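Uncharacterized egV family protein COG1307 (Ruminococcus gnavus, PDB 3JR7) is of unknown function but probably binds lipids such as fatty acids. Local coordinates at residues M20-I25 against K149-E154. Sequence-based numbering, arbitrary orientation.
Sequences MSYKVI and KVQQCE
Glu154 lies folded over one face of the Tyr22 ring, and this stack is a main part of the contact between strand 22-27 and helix 141-155. Glu154 CG sits almost on the ring normal, 3.6 Å from the Tyr22 ring centroid, a CH-pi contact. The turn about the Glu154 CB-CG bond (chi2 -76°) lays the carboxylate nearly flat over the CG-CD2 side of the Tyr22 ring, the two planes 15° apart, with Glu154 OE1 3.5 Å from Tyr22 CD2. The phenol end runs the other way, past Glu154 CB, until Tyr22 OH meets the aliphatic Gln151 CG at 3.5 Å.

The apolar part is one valine pair deeper in, Val24 CG2 meeting Val150 CG1 tip to tip at 3.7 Å. The same Val24 methyl lies at the edge of the Tyr22 ring, in its plane, so ring and valines make one continuous patch.

Strand and helix segments run nearly antiparallel (167°), the helix packed against the mixed sheet that contains strand 22-27. Arg98 and Tyr100, on the adjacent strand 98-103, bind Glu154 OE2 by a salt bridge and a hydrogen bond. That pairing probably stabilises the buried carboxylate as an anion, while the CB and CG methylenes of Glu154 cover the tyrosine face.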
loop_
_atom_site.group_PDB
_atom_site.type_symbol
_atom_site.label_atom_id
_atom_site.label_comp_id
_atom_site.label_asym_id
_atom_site.label_seq_id
_atom_site.Cartn_x
_atom_site.Cartn_y
_atom_site.Cartn_z
HETATM N N MSE A 20 10.469 5.927 -23.205
HETATM C CA MSE A 20 9.885 5.466 -21.973
HETATM C C MSE A 20 10.562 4.144 -21.662
HETATM O O MSE A 20 9.909 3.105 -21.464
HETATM C CB MSE A 20 8.408 5.242 -22.134
HETATM C CG MSE A 20 7.674 6.445 -22.608
HETATM SE SE MSE A 20 5.847 5.858 -23.021
HETATM C CE MSE A 20 5.559 4.539 -21.539
ATOM N N SER A 21 11.873 4.170 -21.576
ATOM C CA SER A 21 12.588 2.954 -21.177
ATOM C C SER A 21 12.617 2.872 -19.655
ATOM O O SER A 21 13.630 3.110 -19.050
ATOM C CB SER A 21 13.989 2.961 -21.767
ATOM O OG SER A 21 14.624 1.706 -21.577
ATOM N N TYR A 22 11.476 2.576 -19.047
ATOM C CA TYR A 22 11.406 2.398 -17.592
ATOM C C TYR A 22 10.417 1.315 -17.202
ATOM O O TYR A 22 9.513 1.023 -17.945
ATOM C CB TYR A 22 11.036 3.719 -16.916
ATOM C CG TYR A 22 9.588 4.155 -17.017
ATOM C CD1 TYR A 22 8.694 3.870 -16.015
ATOM C CD2 TYR A 22 9.145 4.908 -18.069
ATOM C CE1 TYR A 22 7.390 4.301 -16.073
ATOM C CE2 TYR A 22 7.819 5.333 -18.158
ATOM C CZ TYR A 22 6.953 5.036 -17.146
ATOM O OH TYR A 22 5.601 5.434 -17.193
ATOM N N LYS A 23 10.591 0.734 -16.022
ATOM C CA LYS A 23 9.593 -0.157 -15.462
ATOM C C LYS A 23 9.373 0.217 -13.983
ATOM O O LYS A 23 10.333 0.582 -13.297
ATOM C CB LYS A 23 10.028 -1.606 -15.634
ATOM C CG LYS A 23 8.964 -2.605 -15.316
ATOM C CD LYS A 23 9.327 -4.034 -15.794
ATOM C CE LYS A 23 10.455 -4.709 -14.971
ATOM N NZ LYS A 23 10.743 -6.235 -15.319
ATOM N N VAL A 24 8.132 0.114 -13.522
ATOM C CA VAL A 24 7.759 0.301 -12.105
ATOM C C VAL A 24 7.334 -1.010 -11.499
ATOM O O VAL A 24 6.280 -1.580 -11.870
ATOM C CB VAL A 24 6.615 1.311 -11.895
ATOM C CG1 VAL A 24 6.442 1.610 -10.372
ATOM C CG2 VAL A 24 6.874 2.623 -12.695
ATOM N N ILE A 25 8.171 -1.515 -10.605
ATOM C CA ILE A 25 7.927 -2.757 -9.903
ATOM C C ILE A 25 7.324 -2.407 -8.531
ATOM O O ILE A 25 7.856 -1.585 -7.816
ATOM C CB ILE A 25 9.238 -3.512 -9.663
ATOM C CG1 ILE A 25 9.941 -3.817 -11.020
ATOM C CG2 ILE A 25 8.990 -4.787 -8.841
ATOM C CD1 ILE A 25 11.361 -4.206 -10.857
ATOM N N LYS A 149 2.815 8.340 -9.305
ATOM C CA LYS A 149 3.686 9.499 -9.315
ATOM C C LYS A 149 4.960 9.267 -10.151
ATOM O O LYS A 149 5.393 10.156 -10.869
ATOM C CB LYS A 149 4.045 9.891 -7.860
ATOM C CG LYS A 149 4.843 11.194 -7.686
ATOM C CD LYS A 149 4.149 12.425 -8.341
ATOM C CE LYS A 149 3.030 12.976 -7.532
ATOM N NZ LYS A 149 2.455 14.295 -8.068
ATOM N N VAL A 150 5.556 8.078 -10.045
ATOM C CA VAL A 150 6.692 7.727 -10.896
ATOM C C VAL A 150 6.307 7.928 -12.360
ATOM O O VAL A 150 7.010 8.600 -13.118
ATOM C CB VAL A 150 7.192 6.260 -10.662
ATOM C CG1 VAL A 150 8.245 5.892 -11.760
ATOM C CG2 VAL A 150 7.701 6.083 -9.237
ATOM N N GLN A 151 5.176 7.372 -12.751
ATOM C CA GLN A 151 4.722 7.470 -14.148
ATOM C C GLN A 151 4.467 8.918 -14.542
ATOM O O GLN A 151 4.771 9.326 -15.649
ATOM C CB GLN A 151 3.437 6.647 -14.317
ATOM C CG GLN A 151 2.738 6.718 -15.729
ATOM C CD GLN A 151 1.387 5.973 -15.735
ATOM O OE1 GLN A 151 0.571 6.152 -14.860
ATOM N NE2 GLN A 151 1.199 5.118 -16.675
ATOM N N GLN A 152 3.891 9.694 -13.628
ATOM C CA GLN A 152 3.622 11.108 -13.903
ATOM C C GLN A 152 4.936 11.854 -14.155
ATOM O O GLN A 152 5.075 12.558 -15.164
ATOM C CB GLN A 152 2.816 11.739 -12.754
ATOM C CG GLN A 152 2.478 13.236 -12.964
ATOM C CD GLN A 152 1.981 13.927 -11.682
ATOM O OE1 GLN A 152 1.825 13.307 -10.627
ATOM N NE2 GLN A 152 1.760 15.214 -11.773
ATOM N N CYS A 153 5.922 11.647 -13.289
ATOM C CA CYS A 153 7.256 12.248 -13.474
ATOM C C CYS A 153 7.915 11.831 -14.788
ATOM O O CYS A 153 8.479 12.670 -15.519
ATOM C CB CYS A 153 8.148 11.866 -12.329
ATOM S SG CYS A 153 7.574 12.569 -10.771
ATOM N N GLU A 154 7.853 10.540 -15.088
ATOM C CA GLU A 154 8.400 10.018 -16.361
ATOM C C GLU A 154 7.714 10.697 -17.558
ATOM O O GLU A 154 8.385 11.143 -18.474
ATOM C CB GLU A 154 8.274 8.506 -16.457
ATOM C CG GLU A 154 9.414 7.707 -15.734
ATOM C CD GLU A 154 10.748 7.696 -16.493
ATOM O OE1 GLU A 154 10.753 8.032 -17.698
ATOM O OE2 GLU A 154 11.806 7.348 -15.889
#